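Local structure of trehalose-6-phosphate phosphatase (Candida albicans, 5DXF) at residues His308-Ser312 against Leu419-Arg423; Asn451-Leu455 against Lys496-Glu500. The protein belongs to glycosyltransferase family 20 and has the GT-B architecture, in which two Rossmann-like domains, each a sheet flanked by helices, face one another. All blocks are in the same frame, centred on the assembly; numbering follows the deposited sequence.

Contact 1 of 2, residues His308-Ser312 against Leu419-Arg423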
loop_
_atom_site.group_PDB
_atom_site.type_symbol
_atom_site.label_atom_id
_atom_site.label_comp_id
_atom_site.label_asym_id
_atom_site.label_seq_id
_atom_site.Cartn_x
_atom_site.Cartn_y
_atom_site.Cartn_z
ATOM N N HIS A 308 7.561 -8.471 -17.089
ATOM C CA HIS A 308 8.760 -8.368 -17.884
ATOM C C HIS A 308 10.042 -8.523 -17.070
ATOM O O HIS A 308 10.926 -9.294 -17.433
ATOM C CB HIS A 308 8.769 -6.999 -18.560
ATOM C CG HIS A 308 10.059 -6.665 -19.234
ATOM N ND1 HIS A 308 10.898 -5.674 -18.780
ATOM C CD2 HIS A 308 10.658 -7.195 -20.324
ATOM C CE1 HIS A 308 11.957 -5.607 -19.562
ATOM N NE2 HIS A 308 11.836 -6.520 -20.505
ATOM N N ASP A 309 10.114 -7.817 -15.949
ATOM C CA ASP A 309 11.258 -7.876 -15.058
ATOM C C ASP A 309 11.397 -9.244 -14.443
ATOM O O ASP A 309 12.479 -9.753 -14.281
ATOM C CB ASP A 309 11.157 -6.802 -13.988
ATOM C CG ASP A 309 11.153 -5.417 -14.563
ATOM O OD1 ASP A 309 11.064 -5.281 -15.786
ATOM O OD2 ASP A 309 11.236 -4.449 -13.797
ATOM N N ALA A 310 10.278 -9.841 -14.102
ATOM C CA ALA A 310 10.299 -11.153 -13.509
ATOM C C ALA A 310 10.897 -12.157 -14.467
ATOM O O ALA A 310 11.623 -13.049 -14.072
ATOM C CB ALA A 310 8.893 -11.573 -13.136
ATOM N N PHE A 311 10.566 -12.030 -15.739
ATOM C CA PHE A 311 10.930 -13.091 -16.677
ATOM C C PHE A 311 11.922 -12.698 -17.778
ATOM O O PHE A 311 12.247 -13.520 -18.633
ATOM C CB PHE A 311 9.658 -13.660 -17.309
ATOM C CG PHE A 311 8.691 -14.220 -16.305
ATOM C CD1 PHE A 311 8.987 -15.385 -15.617
ATOM C CD2 PHE A 311 7.492 -13.579 -16.042
ATOM C CE1 PHE A 311 8.105 -15.902 -14.688
ATOM C CE2 PHE A 311 6.603 -14.093 -15.115
ATOM C CZ PHE A 311 6.910 -15.257 -14.438
ATOM N N SER A 312 12.418 -11.465 -17.762
ATOM C CA SER A 312 13.391 -11.054 -18.777
ATOM C C SER A 312 14.776 -11.633 -18.506
ATOM O O SER A 312 15.197 -11.758 -17.355
ATOM C CB SER A 312 13.484 -9.530 -18.867
ATOM O OG SER A 312 14.425 -9.139 -19.852
ATOM N N LEU A 419 11.994 -10.193 -6.919
ATOM C CA LEU A 419 11.245 -10.930 -7.933
ATOM C C LEU A 419 11.708 -12.377 -8.037
ATOM O O LEU A 419 10.889 -13.285 -8.204
ATOM C CB LEU A 419 11.373 -10.248 -9.291
ATOM C CG LEU A 419 10.782 -8.841 -9.351
ATOM C CD1 LEU A 419 10.749 -8.343 -10.780
ATOM C CD2 LEU A 419 9.391 -8.826 -8.742
ATOM N N ALA A 420 13.021 -12.583 -7.947
ATOM C CA ALA A 420 13.576 -13.928 -7.844
ATOM C C ALA A 420 12.879 -14.659 -6.717
ATOM O O ALA A 420 12.268 -15.697 -6.934
ATOM C CB ALA A 420 15.068 -13.888 -7.593
ATOM N N LEU A 421 12.975 -14.093 -5.515
ATOM C CA LEU A 421 12.340 -14.652 -4.321
ATOM C C LEU A 421 10.878 -15.052 -4.551
ATOM O O LEU A 421 10.460 -16.145 -4.158
ATOM C CB LEU A 421 12.439 -13.657 -3.156
ATOM C CG LEU A 421 13.803 -13.541 -2.462
ATOM C CD1 LEU A 421 13.859 -12.315 -1.563
ATOM C CD2 LEU A 421 14.108 -14.804 -1.672
ATOM N N LEU A 422 10.109 -14.181 -5.194
ATOM C CA LEU A 422 8.715 -14.500 -5.486
ATOM C C LEU A 422 8.593 -15.675 -6.456
ATOM O O LEU A 422 7.747 -16.549 -6.269
ATOM C CB LEU A 422 7.986 -13.280 -6.051
ATOM C CG LEU A 422 7.780 -12.122 -5.072
ATOM C CD1 LEU A 422 6.969 -11.009 -5.715
ATOM C CD2 LEU A 422 7.114 -12.605 -3.790
ATOM N N ARG A 423 9.440 -15.706 -7.481
ATOM C CA ARG A 423 9.392 -16.785 -8.466
ATOM C C ARG A 423 9.794 -18.150 -7.891
ATOM O O ARG A 423 9.157 -19.156 -8.198
ATOM C CB ARG A 423 10.276 -16.446 -9.671
ATOM C CG ARG A 423 9.574 -15.631 -10.751
ATOM C CD ARG A 423 10.449 -15.470 -11.983
ATOM N NE ARG A 423 10.788 -16.760 -12.577
ATOM C CZ ARG A 423 11.723 -16.938 -13.504
ATOM N NH1 ARG A 423 12.425 -15.905 -13.952
ATOM N NH2 ARG A 423 11.960 -18.152 -13.981
#
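R423 reaches across from helix 415-424 to the last turn of helix 303-311, where its NH1 donates a hydrogen bond of 3.0 Å to A310 O. The bond is bent, with 145° at the hydrogen, and the oxygen lies somewhat out of the guanidinium plane. On the way the arginine chain folds at its CG-CD bond (chi3 60°), which carries NE past the F311 ring, 3.5 Å from F311 CE1. F311 CD1 sits over one face of the guanidinium, toward its rim, with the two planes 43° apart. The small side chain of A310 suits a place where its CB lies over the rim of one F311 face and 4.4 Å from L419 CD1. That leucine methyl fills the other half of the close-packed part, resting 3.6 Å from D309 CB and against the backbone of A310, while C447 of helix 439-447 touches A310 and R423 as well.

The looser side belongs to H308, which is exposed and turned from the other helix. D309 bridges the two sides: its CB meets L419, while its OD1 takes a 3.0 Å hydrogen bond from H308 ND1, with K305 at long, weak range.

R423 has a second anchor, a salt bridge from NH2 to E318, and F311 meets Y450 edge-to-face. A carbonyl in the final turn of a helix has few amides ahead to pair with and lies at the negative end of the helix dipole. A cationic donor held by E318 therefore probably gains electrostatically there. The two helices are joined by one N-H...O bond and apolar contact, while E318 ties the same guanidinium to helix 317-327.

Contact 2 of 2, residues Asn451-Leu455 against Lys496-Glu500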
loop_
_atom_site.group_PDB
_atom_site.type_symbol
_atom_site.label_atom_id
_atom_site.label_comp_id
_atom_site.label_asym_id
_atom_site.label_seq_id
_atom_site.Cartn_x
_atom_site.Cartn_y
_atom_site.Cartn_z
ATOM N N ASN A 451 5.014 -21.168 -12.871
ATOM C CA ASN A 451 5.348 -22.109 -11.814
ATOM C C ASN A 451 4.132 -22.589 -11.016
ATOM O O ASN A 451 4.125 -23.709 -10.500
ATOM C CB ASN A 451 6.387 -21.476 -10.875
ATOM C CG ASN A 451 6.983 -22.478 -9.918
ATOM O OD1 ASN A 451 7.301 -22.157 -8.777
ATOM N ND2 ASN A 451 7.133 -23.715 -10.385
ATOM N N ASN A 452 3.115 -21.737 -10.927
ATOM C CA ASN A 452 1.828 -22.078 -10.311
ATOM C C ASN A 452 1.873 -22.417 -8.825
ATOM O O ASN A 452 1.184 -23.330 -8.377
ATOM C CB ASN A 452 1.168 -23.250 -11.056
ATOM C CG ASN A 452 0.982 -22.980 -12.533
ATOM O OD1 ASN A 452 0.240 -22.079 -12.926
ATOM N ND2 ASN A 452 1.639 -23.780 -13.363
ATOM N N SER A 453 2.666 -21.683 -8.053
ATOM C CA SER A 453 2.686 -21.893 -6.609
ATOM C C SER A 453 1.502 -21.196 -5.931
ATOM O O SER A 453 1.116 -20.092 -6.322
ATOM C CB SER A 453 4.009 -21.411 -6.011
ATOM O OG SER A 453 5.059 -22.313 -6.320
ATOM N N PRO A 454 0.914 -21.854 -4.914
ATOM C CA PRO A 454 -0.283 -21.367 -4.215
ATOM C C PRO A 454 -0.090 -20.106 -3.366
ATOM O O PRO A 454 0.974 -19.843 -2.780
ATOM C CB PRO A 454 -0.668 -22.551 -3.317
ATOM C CG PRO A 454 0.582 -23.317 -3.136
ATOM C CD PRO A 454 1.316 -23.189 -4.438
ATOM N N LEU A 455 -1.166 -19.328 -3.313
ATOM C CA LEU A 455 -1.238 -18.128 -2.499
ATOM C C LEU A 455 -2.296 -18.287 -1.415
ATOM O O LEU A 455 -3.449 -18.616 -1.701
ATOM C CB LEU A 455 -1.555 -16.910 -3.366
ATOM C CG LEU A 455 -2.030 -15.669 -2.607
ATOM C CD1 LEU A 455 -0.895 -15.067 -1.794
ATOM C CD2 LEU A 455 -2.627 -14.644 -3.559
ATOM N N LYS A 496 -3.334 -26.521 -8.488
ATOM C CA LYS A 496 -2.379 -25.417 -8.546
ATOM C C LYS A 496 -2.504 -24.635 -9.852
ATOM O O LYS A 496 -2.713 -23.419 -9.828
ATOM C CB LYS A 496 -0.946 -25.936 -8.378
ATOM C CG LYS A 496 -0.657 -26.559 -7.017
ATOM C CD LYS A 496 0.628 -27.387 -7.023
ATOM C CE LYS A 496 1.868 -26.532 -7.238
ATOM N NZ LYS A 496 3.120 -27.304 -6.977
ATOM N N VAL A 497 -2.390 -25.326 -10.987
ATOM C CA VAL A 497 -2.444 -24.656 -12.287
ATOM C C VAL A 497 -3.767 -23.916 -12.506
ATOM O O VAL A 497 -3.766 -22.763 -12.926
ATOM C CB VAL A 497 -2.231 -25.645 -13.454
ATOM C CG1 VAL A 497 -2.159 -24.897 -14.786
ATOM C CG2 VAL A 497 -0.974 -26.486 -13.227
ATOM N N SER A 498 -4.888 -24.570 -12.213
ATOM C CA SER A 498 -6.199 -23.939 -12.366
ATOM C C SER A 498 -6.344 -22.689 -11.500
ATOM O O SER A 498 -6.734 -21.622 -11.994
ATOM C CB SER A 498 -7.313 -24.937 -12.037
ATOM O OG SER A 498 -7.205 -25.410 -10.706
ATOM N N LEU A 499 -6.031 -22.826 -10.214
ATOM C CA LEU A 499 -6.150 -21.710 -9.282
ATOM C C LEU A 499 -5.271 -20.540 -9.716
ATOM O O LEU A 499 -5.708 -19.381 -9.715
ATOM C CB LEU A 499 -5.787 -22.158 -7.866
ATOM C CG LEU A 499 -6.152 -21.198 -6.734
ATOM C CD1 LEU A 499 -7.479 -20.520 -7.028
ATOM C CD2 LEU A 499 -6.220 -21.954 -5.419
ATOM N N GLU A 500 -4.040 -20.850 -10.109
ATOM C CA GLU A 500 -3.131 -19.822 -10.598
ATOM C C GLU A 500 -3.665 -19.178 -11.870
ATOM O O GLU A 500 -3.455 -17.993 -12.082
ATOM C CB GLU A 500 -1.736 -20.389 -10.850
ATOM C CG GLU A 500 -0.628 -19.652 -10.108
ATOM C CD GLU A 500 -0.667 -18.150 -10.299
ATOM O OE1 GLU A 500 -0.476 -17.677 -11.441
ATOM O OE2 GLU A 500 -0.882 -17.439 -9.298
#
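N452 lies with its side chain across helix 493-509, over the face formed by K496, V497 and E500. Its backbone has left-handed helical angles (phi 63°, psi 40°), a conformation that asparagine tolerates better than most residues and that bends the loop ahead of strand 455-458. From there the side chain can be followed outward. CB comes first, 4.3 Å from K496 CB. With CG set beside the backbone N (chi1 -56°), the amide carbon comes over the helix backbone, 3.8 Å from V497 CA. At the tip the two branches part: OD1 settles 3.3 Å from E500 CB, whereas ND2 turns to the outer flank and lies 3.8 Å from V497 CG2.

The main chain of N452 is flanked too. K496 folds at its CG-CD bond, so that both ends of its aliphatic chain border the same carbonyl, CB at 3.4 Å and CE at 3.5 Å from N452 O. One turn on from K496, E500 CG packs 3.5 Å from N452 CA, and E500 also touches V445 and Q448. A lysine suits the rim, since its methylenes can cover the loop, and its CE comes near P454 CD. Valine, a short branched residue, suits the exposed flank beside the amide.

Beyond N452 the loop is held by S453 OG bonding to A425 O, just before strand 428-430, and by P454 pairing through its backbone with A428 of that strand. Across the interface itself, the carbonyl and amide oxygens of N452 meet carbon atoms and make no hydrogen bond to the helix. The contact therefore rests on van der Waals fit, and the positive end of K496 probably adds at most a mild attraction toward N452 O.

Contacts 1 and 2 have centres 16 Å apart and follow one another along the chain, so neither encloses the other. They touch where R423 O of contact 1 packs 3.6 Å from N451 OD1 of contact 2. The loop after helix 439-447 links them further: Q448 gives NE2 to R423 O and takes S453 N on OE1, while Y450 meets F311. Contact 1 ties helix 303-311, which follows the strands of the large mixed sheet, to helix 415-424 beside the later parallel strands; contact 2, seating the approach to strand 455-458 on helix 493-509, lies wholly within that later part, consistent with the second GT-B domain.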